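Local coordinates for methyltransferase-like protein 13 (Homo sapiens, PDB 5WCJ) that methylates the elongation factor eEF1A at its N-terminal glycine through the C-terminal methyltransferase domain, the part held here, and at a lysine through the enzyme's N-terminal domain, at residues 43-56 with 115-127. Residues are numbered along the deposited sequence; the frame is centred on the assembly and turned at random. Where two conformers were deposited one is given.
With SAH (S-adenosyl-L-homocysteine), chain F.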
loop_
_atom_site.group_PDB
_atom_site.type_symbol
_atom_site.label_atom_id
_atom_site.label_comp_id
_atom_site.label_asym_id
_atom_site.label_seq_id
_atom_site.Cartn_x
_atom_site.Cartn_y
_atom_site.Cartn_z
ATOM N N PRO A 43 1.166 -14.509 7.481
ATOM C CA PRO A 43 0.748 -13.158 7.836
ATOM C C PRO A 43 1.491 -12.072 7.044
ATOM O O PRO A 43 2.659 -12.215 6.711
ATOM C CB PRO A 43 1.106 -13.049 9.324
ATOM C CG PRO A 43 1.092 -14.458 9.806
ATOM C CD PRO A 43 1.699 -15.218 8.662
ATOM N N LEU A 44 0.779 -10.996 6.771
ATOM C CA LEU A 44 1.294 -9.887 5.981
ATOM C C LEU A 44 0.831 -8.645 6.701
ATOM O O LEU A 44 -0.352 -8.517 6.940
ATOM C CB LEU A 44 0.668 -9.986 4.596
ATOM C CG LEU A 44 1.047 -9.012 3.496
ATOM C CD1 LEU A 44 2.499 -9.207 3.135
ATOM C CD2 LEU A 44 0.148 -9.240 2.282
ATOM N N ALA A 45 1.760 -7.772 7.077
ATOM C CA ALA A 45 1.439 -6.498 7.707
ATOM C C ALA A 45 1.488 -5.377 6.648
ATOM O O ALA A 45 2.532 -5.177 6.005
ATOM C CB ALA A 45 2.419 -6.225 8.823
ATOM N N LEU A 46 0.384 -4.655 6.489
ATOM C CA LEU A 46 0.265 -3.632 5.459
ATOM C C LEU A 46 -0.253 -2.319 6.032
ATOM O O LEU A 46 -1.276 -2.291 6.730
ATOM C CB LEU A 46 -0.658 -4.117 4.331
ATOM C CG LEU A 46 -1.313 -3.031 3.470
ATOM C CD1 LEU A 46 -0.343 -2.550 2.414
ATOM C CD2 LEU A 46 -2.584 -3.528 2.790
ATOM N N LEU A 47 0.439 -1.225 5.697
ATOM C CA LEU A 47 0.022 0.116 6.054
ATOM C C LEU A 47 -0.475 0.753 4.756
ATOM O O LEU A 47 0.231 0.729 3.742
ATOM C CB LEU A 47 1.219 0.920 6.581
ATOM C CG LEU A 47 0.981 2.411 6.850
ATOM C CD1 LEU A 47 -0.052 2.619 7.948
ATOM C CD2 LEU A 47 2.291 3.040 7.250
ATOM N N VAL A 48 -1.668 1.307 4.782
ATOM C CA VAL A 48 -2.226 1.984 3.615
ATOM C C VAL A 48 -2.590 3.405 3.997
ATOM O O VAL A 48 -3.341 3.609 4.938
ATOM C CB VAL A 48 -3.485 1.265 3.048
ATOM C CG1 VAL A 48 -3.960 1.983 1.781
ATOM C CG2 VAL A 48 -3.204 -0.187 2.799
ATOM N N VAL A 49 -2.056 4.385 3.269
ATOM C CA VAL A 49 -2.384 5.783 3.509
ATOM C C VAL A 49 -3.277 6.237 2.394
ATOM O O VAL A 49 -2.882 6.169 1.213
ATOM C CB VAL A 49 -1.133 6.672 3.547
ATOM C CG1 VAL A 49 -1.530 8.090 3.906
ATOM C CG2 VAL A 49 -0.123 6.083 4.522
ATOM N N GLY A 50 -4.467 6.697 2.782
ATOM C CA GLY A 50 -5.484 7.152 1.874
ATOM C C GLY A 50 -6.538 6.068 1.723
ATOM O O GLY A 50 -6.248 5.018 1.171
ATOM N N LEU A 51 -7.749 6.316 2.231
ATOM C CA LEU A 51 -8.844 5.293 2.192
ATOM C C LEU A 51 -9.626 5.282 0.897
ATOM O O LEU A 51 -10.018 4.202 0.420
ATOM C CB LEU A 51 -9.818 5.498 3.352
ATOM C CG LEU A 51 -10.903 4.441 3.569
ATOM C CD1 LEU A 51 -10.274 3.130 4.003
ATOM C CD2 LEU A 51 -11.900 4.950 4.614
ATOM N N GLY A 52 -9.892 6.466 0.348
ATOM C CA GLY A 52 -10.876 6.649 -0.721
ATOM C C GLY A 52 -12.199 6.021 -0.303
ATOM O O GLY A 52 -12.612 6.151 0.850
ATOM N N GLY A 53 -12.808 5.289 -1.228
ATOM C CA GLY A 53 -14.007 4.506 -0.937
ATOM C C GLY A 53 -13.785 3.226 -0.141
ATOM O O GLY A 53 -14.754 2.548 0.187
ATOM N N GLY A 54 -12.520 2.887 0.147
ATOM C CA GLY A 54 -12.167 1.717 0.947
ATOM C C GLY A 54 -11.887 0.451 0.140
ATOM O O GLY A 54 -11.489 -0.569 0.711
ATOM N N SER A 55 -12.045 0.522 -1.172
ATOM C CA SER A 55 -11.977 -0.684 -1.994
ATOM C C SER A 55 -10.600 -1.366 -1.968
ATOM O O SER A 55 -10.533 -2.596 -2.006
ATOM C CB SER A 55 -12.404 -0.402 -3.430
ATOM O OG SER A 55 -11.484 0.454 -4.058
ATOM N N LEU A 56 -9.513 -0.590 -1.897
ATOM C CA LEU A 56 -8.154 -1.173 -1.900
ATOM C C LEU A 56 -7.881 -1.984 -0.628
ATOM O O LEU A 56 -7.578 -3.165 -0.709
ATOM C CB LEU A 56 -7.071 -0.102 -2.160
ATOM C CG LEU A 56 -5.609 -0.537 -2.003
ATOM C CD1 LEU A 56 -5.292 -1.609 -3.022
ATOM C CD2 LEU A 56 -4.640 0.653 -2.155
ATOM N N ARG A 115 8.821 0.314 17.609
ATOM C CA ARG A 115 8.174 0.782 16.369
ATOM C C ARG A 115 7.728 -0.336 15.412
ATOM O O ARG A 115 8.315 -1.414 15.400
ATOM C CB ARG A 115 9.054 1.794 15.617
ATOM C CG ARG A 115 10.209 1.235 14.805
ATOM C CD ARG A 115 11.111 2.366 14.357
ATOM N NE ARG A 115 12.100 1.940 13.367
ATOM C CZ ARG A 115 13.273 1.353 13.620
ATOM N NH1 ARG A 115 13.672 1.082 14.863
ATOM N NH2 ARG A 115 14.066 1.023 12.600
ATOM N N PRO A 116 6.689 -0.070 14.594
ATOM C CA PRO A 116 6.189 -1.148 13.743
ATOM C C PRO A 116 7.101 -1.452 12.576
ATOM O O PRO A 116 8.022 -0.687 12.267
ATOM C CB PRO A 116 4.823 -0.635 13.262
ATOM C CG PRO A 116 4.613 0.687 13.928
ATOM C CD PRO A 116 5.956 1.181 14.351
ATOM N N CYS A 117 6.848 -2.595 11.957
ATOM C CA CYS A 117 7.633 -3.080 10.852
ATOM C C CYS A 117 6.670 -3.698 9.839
ATOM O O CYS A 117 6.186 -4.820 10.024
ATOM C CB CYS A 117 8.644 -4.104 11.362
ATOM S SG CYS A 117 10.057 -4.265 10.273
ATOM N N TYR A 118 6.357 -2.942 8.790
ATOM C CA TYR A 118 5.391 -3.380 7.794
ATOM C C TYR A 118 6.068 -4.102 6.650
ATOM O O TYR A 118 7.132 -3.682 6.169
ATOM C CB TYR A 118 4.588 -2.189 7.261
ATOM C CG TYR A 118 3.720 -1.538 8.305
ATOM C CD1 TYR A 118 2.472 -2.073 8.638
ATOM C CD2 TYR A 118 4.133 -0.393 8.960
ATOM C CE1 TYR A 118 1.671 -1.492 9.599
ATOM C CE2 TYR A 118 3.334 0.194 9.933
ATOM C CZ TYR A 118 2.101 -0.367 10.243
ATOM O OH TYR A 118 1.272 0.208 11.179
ATOM N N ASP A 119 5.401 -5.140 6.147
ATOM C CA ASP A 119 5.839 -5.806 4.927
ATOM C C ASP A 119 5.568 -4.929 3.673
ATOM O O ASP A 119 6.322 -4.963 2.705
ATOM C CB ASP A 119 5.138 -7.151 4.776
ATOM C CG ASP A 119 5.416 -8.090 5.952
ATOM O OD1 ASP A 119 6.580 -8.464 6.133
ATOM O OD2 ASP A 119 4.470 -8.407 6.699
ATOM N N VAL A 120 4.473 -4.196 3.695
ATOM C CA VAL A 120 4.057 -3.410 2.563
ATOM C C VAL A 120 3.542 -2.072 3.074
ATOM O O VAL A 120 2.752 -2.023 3.999
ATOM C CB VAL A 120 2.914 -4.091 1.761
ATOM C CG1 VAL A 120 2.507 -3.230 0.565
ATOM C CG2 VAL A 120 3.295 -5.479 1.293
ATOM N N ILE A 121 3.964 -0.995 2.431
ATOM C CA ILE A 121 3.413 0.317 2.687
ATOM C C ILE A 121 2.890 0.864 1.362
ATOM O O ILE A 121 3.639 0.953 0.390
ATOM C CB ILE A 121 4.453 1.274 3.318
ATOM C CG1 ILE A 121 4.938 0.747 4.680
ATOM C CG2 ILE A 121 3.891 2.673 3.449
ATOM C CD1 ILE A 121 6.097 1.548 5.247
ATOM N N MET A 122 1.613 1.231 1.337
ATOM C CA MET A 122 0.972 1.771 0.138
ATOM C C MET A 122 0.573 3.208 0.366
ATOM O O MET A 122 -0.121 3.509 1.358
ATOM C CB MET A 122 -0.261 0.942 -0.242
ATOM C CG MET A 122 0.042 -0.450 -0.742
ATOM S SD MET A 122 -1.503 -1.285 -1.227
ATOM C CE MET A 122 -0.848 -2.810 -1.886
ATOM N N PHE A 123 0.954 4.084 -0.575
ATOM C CA PHE A 123 0.454 5.468 -0.602
ATOM C C PHE A 123 -0.524 5.607 -1.739
ATOM O O PHE A 123 -0.132 5.502 -2.911
ATOM C CB PHE A 123 1.598 6.466 -0.805
ATOM C CG PHE A 123 2.476 6.704 0.407
ATOM C CD1 PHE A 123 2.312 6.019 1.607
ATOM C CD2 PHE A 123 3.516 7.636 0.320
ATOM C CE1 PHE A 123 3.128 6.257 2.682
ATOM C CE2 PHE A 123 4.330 7.872 1.413
ATOM C CZ PHE A 123 4.155 7.163 2.570
ATOM N N ASP A 124 -1.791 5.849 -1.384
ATOM C CA ASP A 124 -2.877 6.111 -2.321
ATOM C C ASP A 124 -3.501 7.420 -1.895
ATOM O O ASP A 124 -4.701 7.505 -1.621
ATOM C CB ASP A 124 -3.890 4.946 -2.253
ATOM C CG ASP A 124 -4.887 4.920 -3.397
ATOM O OD1 ASP A 124 -4.612 5.508 -4.457
ATOM O OD2 ASP A 124 -5.974 4.270 -3.215
ATOM N N VAL A 125 -2.657 8.435 -1.765
ATOM C CA VAL A 125 -3.062 9.693 -1.152
ATOM C C VAL A 125 -3.182 10.779 -2.217
ATOM O O VAL A 125 -2.308 10.912 -3.072
ATOM C CB VAL A 125 -2.173 10.052 0.053
ATOM C CG1 VAL A 125 -0.706 9.902 -0.241
ATOM C CG2 VAL A 125 -2.480 11.443 0.579
ATOM N N ASP A 126 -4.297 11.502 -2.196
ATOM C CA ASP A 126 -4.552 12.565 -3.170
ATOM C C ASP A 126 -5.322 13.666 -2.463
ATOM O O ASP A 126 -6.414 13.412 -1.971
ATOM C CB ASP A 126 -5.342 12.018 -4.358
ATOM C CG ASP A 126 -5.461 13.018 -5.516
ATOM O OD1 ASP A 126 -4.987 14.173 -5.412
ATOM O OD2 ASP A 126 -6.055 12.632 -6.541
ATOM N N SER A 127 -4.743 14.863 -2.371
ATOM C CA SER A 127 -5.413 15.994 -1.692
ATOM C C SER A 127 -6.298 16.826 -2.630
ATOM O O SER A 127 -6.378 16.560 -3.833
ATOM C CB SER A 127 -4.385 16.893 -1.038
ATOM O OG SER A 127 -3.528 17.414 -2.024
HETATM C CG SAH F . -7.846 7.373 -3.141
HETATM S SD SAH F . -8.651 8.916 -2.626
HETATM C "C5'" SAH F . -7.333 9.812 -1.764
HETATM C "C4'" SAH F . -7.529 9.638 -0.271
HETATM O "O4'" SAH F . -6.403 10.241 0.413
HETATM C "C3'" SAH F . -8.791 10.338 0.265
HETATM O "O3'" SAH F . -9.506 9.455 1.123
HETATM C "C2'" SAH F . -8.217 11.526 1.046
HETATM O "O2'" SAH F . -8.980 11.971 2.163
HETATM C "C1'" SAH F . -6.924 10.898 1.546
HETATM N N9 SAH F . -5.911 11.841 2.011
HETATM C C8 SAH F . -5.589 13.056 1.460
HETATM N N7 SAH F . -4.580 13.657 2.043
HETATM C C5 SAH F . -4.211 12.776 3.046
HETATM C C6 SAH F . -3.191 12.813 4.012
HETATM N N6 SAH F . -2.297 13.830 4.122
HETATM N N1 SAH F . -3.105 11.778 4.872
HETATM C C2 SAH F . -3.990 10.772 4.773
HETATM N N3 SAH F . -4.982 10.618 3.890
HETATM C C4 SAH F . -5.035 11.658 3.045
HETATM O O HOH W 1 -6.784 3.189 -0.715
#
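Leu47 and Met122 lie in two parallel strands joined by a regular ladder. Leu47 N donates to Val120 O, Met122 N to Leu47 O (2.8 Å) and Val49 N to Met122 O. Asp124 N then bonds Val49 O, carrying the pairing just past the strand end. At the other end the backbone turns at Asp119. Val120 N still donates to Ala45 O, but the N-H of Ala45 goes to the Asp119 side chain. Asp119 OD2 takes it through its anti lone pair, at 2.8 Å and almost straight (178°).

Apolar packing lines both faces. Leu47 CB sits over the centre of the Tyr118 ring, 3.7 Å from the centroid, a CH-pi contact. With CG anti to the Tyr118 carbonyl carbon (chi1 -65°), the ring lies against Leu47, and its hydroxyl bonds Asp70. Replacing Tyr118 with an alanine would probably leave Leu47 CB without its ring and Asp70 OD2 without this hydroxyl partner. Val49 CG2 packs beside Phe123 CE1. On the other face Leu56 CD2 touches Met122 SD.

Past the strands, the glycine-rich loop of this Rossmann-like fold meets the cofactor product. Gly52 N donates to SAH O3' (3.1 Å), and Val49 CG1 and Val125 CG2 touch the adenine. A water joins Gly50 O to Asp124 OD2, which His23 also bonds. The backbone bonds between the apolar faces probably hold the two strand ends together where they meet the S-adenosyl-L-homocysteine.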